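PDB 7C6O: cobalamin biosynthesis protein CobN, which probably serves as the large, catalytic subunit of cobaltochelatase, which inserts cobalt into the corrin ring during cobalamin biosynthesis. Local coordinates for residues 365-375 / 501-509; 448-459 / 533-544. One frame throughout, in Å; residues are numbered along the deposited sequence. Where two conformers were deposited one is given.

In the fold
Following the chain from its N terminus, strand 369-373 comes first, then 448-459, then strand 503-507 and last 533-544, so the two contacts cross rather than nest. Contact 1 closes a loop of 125 residues by pairing two parallel strands of a mixed sheet; 448-459 lies inside that loop. Contact 2 closes a second one, of 73 residues, which contains strand 503-507, and ties strand 448-451 of the same sheet, and helix 452-459 after it, to helix 530-539 and the turn beyond. Their centres lie about 16 Å apart. They meet directly: Met506 of contact 1 packs on Trp538 and Leu539 of contact 2, Pro509 on Ala535, and Gln508 probably hydrogen-bonds Tyr536.

Contact 1 of 2, residues 365-375 / 501-509; sequences ADKRVALVFSA and GNLVLMVQP
Ala365 leads into the pairing with its carbonyl O 3.0 Å from Asn502 ND2, at an angle too poor for a hydrogen bond. What follows is a parallel pair of beta strands, 369-373 beside 503-507, within a mixed sheet where strand 551-555 flanks 369-373 on its other edge. Just ahead of the strands a water links Lys367 O, to which it donates, with Asn502 ND2. The Arg368 side chain slants across that of Asn502, CG near CB, while its NE goes to Gly548 O. From Val369 on, the backbone bonds alternate as parallel strands require: Val369, Leu371 and Phe373 each donate to one residue of 502-506 and accept from the next but one. Leu371 N to Val504 O is short and nearly straight, 2.8 Å with 170° at the hydrogen. Side chains alternate between the two faces. Ala370 CB meets Val504 CG1 at 3.6 Å, a branch set between backbone N and carbonyl carbon (chi1 57°), on the face shared with Val372 and Met506. On the other face, toward helix 391-405, Leu371 and Leu505 lie side by side and point the same way, CD2 against CG. The Val372 and Gln508 side chains cross at about a right angle, CG1 touching CB. The Phe373 ring brings CE1 within 4.0 Å of Leu505 CD2 and turns an edge to Met506 O. Past the strand, Ser374 OG hydrogen-bonds His554 NE2, and Gln508 OE1 is bound by Asn560 N. A second water takes the N-H of Ala375, whose methyl rests 3.5 Å from Val507 CG1.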
loop_
_atom_site.group_PDB
_atom_site.type_symbol
_atom_site.label_atom_id
_atom_site.label_comp_id
_atom_site.label_asym_id
_atom_site.label_seq_id
_atom_site.Cartn_x
_atom_site.Cartn_y
_atom_site.Cartn_z
ATOM N N ALA A 365 8.227 3.514 32.856
ATOM C CA ALA A 365 9.179 2.727 33.631
ATOM C C ALA A 365 8.820 1.248 33.677
ATOM O O ALA A 365 9.702 0.418 33.922
ATOM C CB ALA A 365 9.284 3.277 35.054
ATOM N N ASP A 366 7.554 0.900 33.449
ATOM C CA ASP A 366 7.098 -0.483 33.494
ATOM C C ASP A 366 6.805 -1.065 32.119
ATOM O O ASP A 366 6.419 -2.235 32.026
ATOM C CB ASP A 366 5.842 -0.593 34.364
ATOM C CG ASP A 366 6.041 -0.014 35.749
ATOM O OD1 ASP A 366 7.078 -0.319 36.377
ATOM O OD2 ASP A 366 5.165 0.752 36.201
ATOM N N LYS A 367 6.974 -0.289 31.054
ATOM C CA LYS A 367 6.536 -0.696 29.726
ATOM C C LYS A 367 7.620 -1.512 29.032
ATOM O O LYS A 367 8.772 -1.077 28.938
ATOM C CB LYS A 367 6.173 0.531 28.892
ATOM C CG LYS A 367 5.509 0.210 27.564
ATOM C CD LYS A 367 4.725 1.405 27.044
ATOM C CE LYS A 367 3.516 1.685 27.921
ATOM N NZ LYS A 367 2.842 2.960 27.559
ATOM N N ARG A 368 7.244 -2.699 28.558
ATOM C CA ARG A 368 8.152 -3.578 27.835
ATOM C C ARG A 368 7.914 -3.421 26.339
ATOM O O ARG A 368 6.776 -3.528 25.869
ATOM C CB ARG A 368 7.963 -5.033 28.270
ATOM C CG ARG A 368 8.343 -5.285 29.727
ATOM C CD ARG A 368 8.135 -6.738 30.130
ATOM N NE ARG A 368 6.752 -7.164 29.944
ATOM C CZ ARG A 368 5.814 -7.113 30.885
ATOM N NH1 ARG A 368 6.103 -6.656 32.096
ATOM N NH2 ARG A 368 4.582 -7.523 30.613
ATOM N N VAL A 369 8.987 -3.159 25.598
ATOM C CA VAL A 369 8.903 -2.874 24.170
ATOM C C VAL A 369 9.868 -3.777 23.419
ATOM O O VAL A 369 11.023 -3.948 23.828
ATOM C CB VAL A 369 9.213 -1.392 23.870
ATOM C CG1 VAL A 369 9.074 -1.110 22.378
ATOM C CG2 VAL A 369 8.304 -0.480 24.684
ATOM N N ALA A 370 9.396 -4.343 22.314
ATOM C CA ALA A 370 10.234 -5.086 21.386
ATOM C C ALA A 370 10.528 -4.217 20.169
ATOM O O ALA A 370 9.603 -3.713 19.522
ATOM C CB ALA A 370 9.560 -6.391 20.962
ATOM N N LEU A 371 11.811 -4.037 19.869
ATOM C CA LEU A 371 12.271 -3.289 18.704
ATOM C C LEU A 371 12.796 -4.299 17.689
ATOM O O LEU A 371 13.826 -4.940 17.923
ATOM C CB LEU A 371 13.347 -2.280 19.106
ATOM C CG LEU A 371 13.772 -1.199 18.113
ATOM C CD1 LEU A 371 12.598 -0.299 17.780
ATOM C CD2 LEU A 371 14.931 -0.378 18.670
ATOM N N VAL A 372 12.088 -4.453 16.571
ATOM C CA VAL A 372 12.378 -5.493 15.589
ATOM C C VAL A 372 12.938 -4.850 14.325
ATOM O O VAL A 372 12.370 -3.882 13.807
ATOM C CB VAL A 372 11.126 -6.330 15.272
ATOM C CG1 VAL A 372 11.444 -7.406 14.235
ATOM C CG2 VAL A 372 10.576 -6.957 16.542
ATOM N N PHE A 373 14.043 -5.400 13.827
ATOM C CA PHE A 373 14.713 -4.918 12.627
ATOM C C PHE A 373 14.492 -5.890 11.474
ATOM O O PHE A 373 14.555 -7.109 11.660
ATOM C CB PHE A 373 16.218 -4.757 12.865
ATOM C CG PHE A 373 16.572 -3.699 13.870
ATOM C CD1 PHE A 373 16.356 -3.904 15.224
ATOM C CD2 PHE A 373 17.147 -2.508 13.462
ATOM C CE1 PHE A 373 16.691 -2.933 16.149
ATOM C CE2 PHE A 373 17.487 -1.534 14.383
ATOM C CZ PHE A 373 17.258 -1.746 15.727
ATOM N N SER A 374 14.248 -5.346 10.282
ATOM C CA SER A 374 14.186 -6.167 9.081
ATOM C C SER A 374 15.559 -6.758 8.769
ATOM O O SER A 374 16.598 -6.243 9.192
ATOM C CB SER A 374 13.697 -5.347 7.886
ATOM O OG SER A 374 12.449 -4.732 8.152
ATOM N N ALA A 375 15.556 -7.848 8.002
ATOM C CA ALA A 375 16.783 -8.548 7.649
ATOM C C ALA A 375 16.736 -8.969 6.187
ATOM O O ALA A 375 15.703 -8.870 5.521
ATOM C CB ALA A 375 17.010 -9.774 8.541
ATOM N N GLY A 501 17.280 -4.002 30.070
ATOM C CA GLY A 501 16.205 -3.343 30.793
ATOM C C GLY A 501 14.867 -3.959 30.435
ATOM O O GLY A 501 14.685 -5.180 30.485
ATOM N N ASN A 502 13.912 -3.109 30.061
ATOM C CA ASN A 502 12.601 -3.562 29.621
ATOM C C ASN A 502 12.493 -3.619 28.104
ATOM O O ASN A 502 11.382 -3.615 27.563
ATOM C CB ASN A 502 11.503 -2.669 30.199
ATOM C CG ASN A 502 11.229 -2.961 31.659
ATOM O OD1 ASN A 502 11.510 -4.057 32.146
ATOM N ND2 ASN A 502 10.673 -1.984 32.366
ATOM N N LEU A 503 13.623 -3.680 27.410
ATOM C CA LEU A 503 13.661 -3.662 25.959
ATOM C C LEU A 503 14.264 -4.955 25.435
ATOM O O LEU A 503 15.135 -5.556 26.067
ATOM C CB LEU A 503 14.486 -2.483 25.443
ATOM C CG LEU A 503 13.790 -1.175 25.089
ATOM C CD1 LEU A 503 12.763 -0.772 26.124
ATOM C CD2 LEU A 503 14.850 -0.124 24.989
ATOM N N VAL A 504 13.799 -5.375 24.264
ATOM C CA VAL A 504 14.452 -6.434 23.510
ATOM C C VAL A 504 14.614 -5.954 22.076
ATOM O O VAL A 504 13.663 -5.443 21.471
ATOM C CB VAL A 504 13.679 -7.769 23.575
ATOM C CG1 VAL A 504 12.256 -7.617 23.069
ATOM C CG2 VAL A 504 14.413 -8.842 22.782
ATOM N N LEU A 505 15.830 -6.065 21.555
ATOM C CA LEU A 505 16.124 -5.777 20.159
ATOM C C LEU A 505 16.335 -7.108 19.454
ATOM O O LEU A 505 17.163 -7.918 19.885
ATOM C CB LEU A 505 17.354 -4.876 20.021
ATOM C CG LEU A 505 17.120 -3.365 20.154
ATOM C CD1 LEU A 505 16.646 -2.981 21.553
ATOM C CD2 LEU A 505 18.378 -2.586 19.778
ATOM N N MET A 506 15.574 -7.341 18.388
ATOM C CA MET A 506 15.568 -8.632 17.723
ATOM C C MET A 506 15.608 -8.432 16.218
ATOM O O MET A 506 14.912 -7.570 15.676
ATOM C CB MET A 506 14.323 -9.449 18.109
ATOM C CG MET A 506 14.253 -10.831 17.473
ATOM S SD MET A 506 12.745 -11.728 17.905
ATOM C CE MET A 506 13.058 -12.097 19.625
ATOM N N VAL A 507 16.432 -9.225 15.549
ATOM C CA VAL A 507 16.377 -9.303 14.098
ATOM C C VAL A 507 15.188 -10.171 13.717
ATOM O O VAL A 507 14.998 -11.258 14.274
ATOM C CB VAL A 507 17.686 -9.866 13.528
ATOM C CG1 VAL A 507 17.600 -9.946 12.018
ATOM C CG2 VAL A 507 18.864 -9.005 13.956
ATOM N N GLN A 508 14.372 -9.681 12.793
ATOM C CA GLN A 508 13.207 -10.433 12.349
ATOM C C GLN A 508 13.642 -11.816 11.871
ATOM O O GLN A 508 14.635 -11.926 11.136
ATOM C CB GLN A 508 12.493 -9.678 11.232
ATOM C CG GLN A 508 11.078 -10.144 10.961
ATOM C CD GLN A 508 10.348 -9.225 10.007
ATOM O OE1 GLN A 508 10.894 -8.821 8.980
ATOM N NE2 GLN A 508 9.107 -8.881 10.345
ATOM N N PRO A 509 12.958 -12.883 12.279
ATOM C CA PRO A 509 13.409 -14.221 11.912
ATOM C C PRO A 509 13.376 -14.401 10.409
ATOM O O PRO A 509 12.597 -13.734 9.702
ATOM C CB PRO A 509 12.398 -15.141 12.610
ATOM C CG PRO A 509 11.749 -14.302 13.647
ATOM C CD PRO A 509 11.753 -12.911 13.121
HETATM O O HOH W 1 10.406 0.495 30.496
HETATM O O HOH W 2 12.985 -9.100 7.605
#

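Contact 2 of 2, residues 448-459 / 533-544; sequences IRVSAKEYRDWF and LAAYRWLDTGFS
Trp458 carries its CG opposite the backbone N (chi1 164°), which sends the indole from helix 452-459 across the side chain of Arg537, whose chain bends at chi2 and again at chi3 to lay CG and CD over one face of the ring. Arg537 CG sits 3.6 Å from the centroid of the six-membered ring, a CH-pi contact, and the guanidinium plane is tilted 33° from the indole. Beyond the ring NH1 and NH2 both reach Asp540 OD2, and NH2 also donates to Ala580 O; this double grip should restrain the arginine's bend. Leu533, one helical turn earlier, brings CB to 3.8 Å from Trp458 CH2. Tyr455 sets CD1 against the methyl of Ala534, and its OH, hydrogen-bonded to His530, comes near Leu533 CD1. The two helical segments run at 90° to each other, their axes 11.2 Å apart; at that spacing it is long side chains, with Phe543 from the turn after the helix, that make the contact. Strand 448-451, paired antiparallel with strand 492-500, runs straight into helix 452-459, and both pack on the later turns of helix 530-539 and the turn that follows; Ser451 is the N-cap, its OG accepting from Glu454 N. Val450 CG1 stands over the centre of the Phe543 ring, 3.8 Å from the centroid, while Ile448 CG2 lies over the five-membered ring of Trp538, 3.3 Å from NE1, which donates to Asn545 O. At the solvent-facing margin, the Glu454 carboxylate takes two bonds from Ser544 through the syn lone pairs of both oxygens: Ser544 N to OE1 at 2.8 Å, nearly straight, and Ser544 OG to OE2 at 2.7 Å.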
loop_
_atom_site.group_PDB
_atom_site.type_symbol
_atom_site.label_atom_id
_atom_site.label_comp_id
_atom_site.label_asym_id
_atom_site.label_seq_id
_atom_site.Cartn_x
_atom_site.Cartn_y
_atom_site.Cartn_z
ATOM N N ILE A 448 17.727 -16.767 24.049
ATOM C CA ILE A 448 16.442 -17.196 24.583
ATOM C C ILE A 448 16.166 -18.627 24.144
ATOM O O ILE A 448 16.498 -19.029 23.021
ATOM C CB ILE A 448 15.328 -16.235 24.131
ATOM C CG1 ILE A 448 15.499 -14.877 24.810
ATOM C CG2 ILE A 448 13.948 -16.807 24.431
ATOM C CD1 ILE A 448 16.311 -13.887 24.014
ATOM N N ARG A 449 15.578 -19.414 25.043
ATOM C CA ARG A 449 15.277 -20.816 24.781
ATOM C C ARG A 449 13.817 -21.075 25.118
ATOM O O ARG A 449 13.391 -20.852 26.257
ATOM C CB ARG A 449 16.199 -21.731 25.593
ATOM C CG ARG A 449 17.656 -21.280 25.582
ATOM C CD ARG A 449 18.526 -22.142 26.472
ATOM N NE ARG A 449 18.819 -23.431 25.859
ATOM C CZ ARG A 449 19.875 -23.665 25.087
ATOM N NH1 ARG A 449 20.744 -22.697 24.835
ATOM N NH2 ARG A 449 20.063 -24.870 24.571
ATOM N N VAL A 450 13.052 -21.531 24.129
ATOM C CA VAL A 450 11.649 -21.895 24.304
ATOM C C VAL A 450 11.552 -23.411 24.302
ATOM O O VAL A 450 12.020 -24.067 23.363
ATOM C CB VAL A 450 10.762 -21.291 23.200
ATOM C CG1 VAL A 450 9.325 -21.776 23.348
ATOM C CG2 VAL A 450 10.821 -19.772 23.240
ATOM N N SER A 451 10.949 -23.971 25.349
ATOM C CA SER A 451 10.829 -25.418 25.443
ATOM C C SER A 451 9.896 -25.942 24.359
ATOM O O SER A 451 8.889 -25.311 24.024
ATOM C CB SER A 451 10.320 -25.831 26.825
ATOM O OG SER A 451 8.920 -26.037 26.822
ATOM N N ALA A 452 10.248 -27.103 23.801
ATOM C CA ALA A 452 9.419 -27.710 22.764
ATOM C C ALA A 452 8.020 -28.017 23.275
ATOM O O ALA A 452 7.051 -27.942 22.511
ATOM C CB ALA A 452 10.083 -28.983 22.241
ATOM N N LYS A 453 7.894 -28.357 24.560
ATOM C CA LYS A 453 6.585 -28.665 25.126
ATOM C C LYS A 453 5.681 -27.439 25.123
ATOM O O LYS A 453 4.519 -27.511 24.704
ATOM C CB LYS A 453 6.753 -29.214 26.544
ATOM C CG LYS A 453 5.452 -29.452 27.291
ATOM C CD LYS A 453 4.543 -30.410 26.538
ATOM C CE LYS A 453 3.469 -30.974 27.452
ATOM N NZ LYS A 453 2.780 -29.902 28.221
ATOM N N GLU A 454 6.196 -26.299 25.590
ATOM C CA GLU A 454 5.383 -25.087 25.610
ATOM C C GLU A 454 5.070 -24.612 24.199
ATOM O O GLU A 454 3.966 -24.120 23.936
ATOM C CB GLU A 454 6.093 -23.987 26.399
ATOM C CG GLU A 454 6.348 -24.333 27.854
ATOM C CD GLU A 454 6.844 -23.144 28.648
ATOM O OE1 GLU A 454 6.371 -22.019 28.387
ATOM O OE2 GLU A 454 7.710 -23.331 29.527
ATOM N N TYR A 455 6.028 -24.744 23.278
ATOM C CA TYR A 455 5.764 -24.365 21.896
ATOM C C TYR A 455 4.656 -25.224 21.302
ATOM O O TYR A 455 3.728 -24.710 20.667
ATOM C CB TYR A 455 7.034 -24.473 21.050
ATOM C CG TYR A 455 6.743 -24.232 19.587
ATOM C CD1 TYR A 455 6.567 -22.943 19.102
ATOM C CD2 TYR A 455 6.596 -25.294 18.701
ATOM C CE1 TYR A 455 6.273 -22.712 17.772
ATOM C CE2 TYR A 455 6.301 -25.073 17.367
ATOM C CZ TYR A 455 6.144 -23.781 16.909
ATOM O OH TYR A 455 5.850 -23.548 15.584
ATOM N N ARG A 456 4.740 -26.542 21.501
ATOM C CA ARG A 456 3.720 -27.440 20.967
ATOM C C ARG A 456 2.353 -27.153 21.576
ATOM O O ARG A 456 1.331 -27.229 20.885
ATOM C CB ARG A 456 4.121 -28.895 21.213
ATOM C CG ARG A 456 3.193 -29.908 20.562
ATOM C CD ARG A 456 3.619 -31.324 20.888
ATOM N NE ARG A 456 3.328 -31.682 22.272
ATOM C CZ ARG A 456 4.087 -32.490 23.004
ATOM N NH1 ARG A 456 5.194 -33.008 22.485
ATOM N NH2 ARG A 456 3.748 -32.773 24.255
ATOM N N ASP A 457 2.314 -26.824 22.872
ATOM C CA ASP A 457 1.040 -26.498 23.507
ATOM C C ASP A 457 0.375 -25.303 22.833
ATOM O O ASP A 457 -0.847 -25.289 22.649
ATOM C CB ASP A 457 1.241 -26.230 25.000
ATOM C CG ASP A 457 1.490 -27.502 25.799
ATOM O OD1 ASP A 457 1.179 -28.604 25.295
ATOM O OD2 ASP A 457 1.991 -27.395 26.939
ATOM N N TRP A 458 1.161 -24.291 22.449
ATOM C CA TRP A 458 0.592 -23.177 21.697
ATOM C C TRP A 458 0.288 -23.583 20.262
ATOM O O TRP A 458 -0.779 -23.261 19.728
ATOM C CB TRP A 458 1.531 -21.967 21.701
ATOM C CG TRP A 458 1.142 -20.987 20.625
ATOM C CD1 TRP A 458 0.143 -20.062 20.685
ATOM C CD2 TRP A 458 1.714 -20.876 19.315
ATOM N NE1 TRP A 458 0.068 -19.366 19.500
ATOM C CE2 TRP A 458 1.020 -19.848 18.642
ATOM C CE3 TRP A 458 2.751 -21.538 18.648
ATOM C CZ2 TRP A 458 1.330 -19.465 17.337
ATOM C CZ3 TRP A 458 3.057 -21.157 17.350
ATOM C CH2 TRP A 458 2.347 -20.129 16.709
ATOM N N PHE A 459 1.230 -24.276 19.618
ATOM C CA PHE A 459 1.060 -24.663 18.220
ATOM C C PHE A 459 -0.233 -25.444 18.019
ATOM O O PHE A 459 -0.921 -25.275 17.004
ATOM C CB PHE A 459 2.279 -25.476 17.776
ATOM C CG PHE A 459 2.341 -25.748 16.300
ATOM C CD1 PHE A 459 2.629 -24.734 15.401
ATOM C CD2 PHE A 459 2.152 -27.031 15.816
ATOM C CE1 PHE A 459 2.700 -24.992 14.041
ATOM C CE2 PHE A 459 2.222 -27.296 14.458
ATOM C CZ PHE A 459 2.497 -26.275 13.571
ATOM N N LEU A 533 7.746 -18.669 14.139
ATOM C CA LEU A 533 6.589 -18.537 15.017
ATOM C C LEU A 533 7.008 -18.458 16.480
ATOM O O LEU A 533 6.468 -17.647 17.241
ATOM C CB LEU A 533 5.627 -19.704 14.794
ATOM C CG LEU A 533 5.015 -19.798 13.395
ATOM C CD1 LEU A 533 4.287 -21.122 13.212
ATOM C CD2 LEU A 533 4.075 -18.631 13.146
ATOM N N ALA A 534 7.973 -19.288 16.890
ATOM C CA ALA A 534 8.422 -19.273 18.279
ATOM C C ALA A 534 8.977 -17.909 18.671
ATOM O O ALA A 534 8.717 -17.420 19.777
ATOM C CB ALA A 534 9.471 -20.359 18.506
ATOM N N ALA A 535 9.740 -17.279 17.774
ATOM C CA ALA A 535 10.356 -15.997 18.096
ATOM C C ALA A 535 9.302 -14.928 18.357
ATOM O O ALA A 535 9.388 -14.183 19.340
ATOM C CB ALA A 535 11.295 -15.570 16.969
ATOM N N TYR A 536 8.292 -14.834 17.487
ATOM C CA TYR A 536 7.250 -13.836 17.700
ATOM C C TYR A 536 6.384 -14.186 18.902
ATOM O O TYR A 536 5.976 -13.297 19.659
ATOM C CB TYR A 536 6.391 -13.677 16.443
ATOM C CG TYR A 536 6.917 -12.600 15.531
ATOM C CD1 TYR A 536 6.667 -11.260 15.796
ATOM C CD2 TYR A 536 7.689 -12.916 14.422
ATOM C CE1 TYR A 536 7.162 -10.264 14.975
ATOM C CE2 TYR A 536 8.188 -11.926 13.594
ATOM C CZ TYR A 536 7.921 -10.603 13.876
ATOM O OH TYR A 536 8.413 -9.614 13.058
ATOM N N ARG A 537 6.095 -15.471 19.099
ATOM C CA ARG A 537 5.296 -15.855 20.255
ATOM C C ARG A 537 6.052 -15.627 21.558
ATOM O O ARG A 537 5.427 -15.408 22.604
ATOM C CB ARG A 537 4.848 -17.312 20.124
ATOM C CG ARG A 537 3.782 -17.536 19.048
ATOM C CD ARG A 537 2.472 -16.824 19.393
ATOM N NE ARG A 537 2.453 -15.424 18.968
ATOM C CZ ARG A 537 1.896 -14.443 19.671
ATOM N NH1 ARG A 537 1.322 -14.704 20.839
ATOM N NH2 ARG A 537 1.918 -13.197 19.215
ATOM N N TRP A 538 7.388 -15.649 21.521
ATOM C CA TRP A 538 8.142 -15.351 22.733
ATOM C C TRP A 538 8.092 -13.866 23.074
ATOM O O TRP A 538 8.188 -13.499 24.251
ATOM C CB TRP A 538 9.594 -15.812 22.597
ATOM C CG TRP A 538 10.431 -15.333 23.743
ATOM C CD1 TRP A 538 10.516 -15.889 24.986
ATOM C CD2 TRP A 538 11.270 -14.173 23.764
ATOM N NE1 TRP A 538 11.365 -15.153 25.777
ATOM C CE2 TRP A 538 11.843 -14.094 25.049
ATOM C CE3 TRP A 538 11.598 -13.197 22.817
ATOM C CZ2 TRP A 538 12.724 -13.079 25.412
ATOM C CZ3 TRP A 538 12.477 -12.190 23.180
ATOM C CH2 TRP A 538 13.030 -12.140 24.465
ATOM N N LEU A 539 7.947 -12.999 22.068
ATOM C CA LEU A 539 7.775 -11.578 22.339
ATOM C C LEU A 539 6.507 -11.295 23.132
ATOM O O LEU A 539 6.430 -10.270 23.817
ATOM C CB LEU A 539 7.739 -10.784 21.032
ATOM C CG LEU A 539 8.990 -10.798 20.157
ATOM C CD1 LEU A 539 8.757 -9.987 18.885
ATOM C CD2 LEU A 539 10.179 -10.253 20.934
ATOM N N ASP A 540 5.520 -12.181 23.055
ATOM C CA ASP A 540 4.221 -11.979 23.674
ATOM C C ASP A 540 4.200 -12.637 25.053
ATOM O O ASP A 540 5.236 -13.018 25.605
ATOM C CB ASP A 540 3.133 -12.541 22.761
ATOM C CG ASP A 540 1.795 -11.844 22.935
ATOM O OD1 ASP A 540 1.566 -11.225 23.997
ATOM O OD2 ASP A 540 0.968 -11.928 22.003
ATOM N N THR A 541 3.016 -12.746 25.638
ATOM C CA THR A 541 2.838 -13.519 26.853
ATOM C C THR A 541 2.442 -14.945 26.495
ATOM O O THR A 541 1.962 -15.227 25.395
ATOM C CB THR A 541 1.776 -12.889 27.757
ATOM O OG1 THR A 541 0.571 -12.681 27.011
ATOM C CG2 THR A 541 2.264 -11.557 28.311
ATOM N N GLY A 542 2.665 -15.851 27.437
ATOM C CA GLY A 542 2.255 -17.228 27.247
ATOM C C GLY A 542 3.335 -18.217 27.621
ATOM O O GLY A 542 3.107 -19.123 28.428
ATOM N N PHE A 543 4.516 -18.061 27.032
ATOM C CA PHE A 543 5.650 -18.880 27.431
ATOM C C PHE A 543 6.103 -18.481 28.829
ATOM O O PHE A 543 6.042 -17.307 29.207
ATOM C CB PHE A 543 6.793 -18.732 26.426
ATOM C CG PHE A 543 6.462 -19.248 25.048
ATOM C CD1 PHE A 543 5.553 -20.282 24.878
ATOM C CD2 PHE A 543 7.060 -18.696 23.925
ATOM C CE1 PHE A 543 5.248 -20.760 23.612
ATOM C CE2 PHE A 543 6.762 -19.167 22.656
ATOM C CZ PHE A 543 5.854 -20.202 22.501
ATOM N N SER A 544 6.538 -19.474 29.609
ATOM C CA SER A 544 6.930 -19.213 30.991
ATOM C C SER A 544 8.058 -18.194 31.073
ATOM O O SER A 544 8.110 -17.400 32.019
ATOM C CB SER A 544 7.339 -20.518 31.673
ATOM O OG SER A 544 8.398 -21.136 30.969
#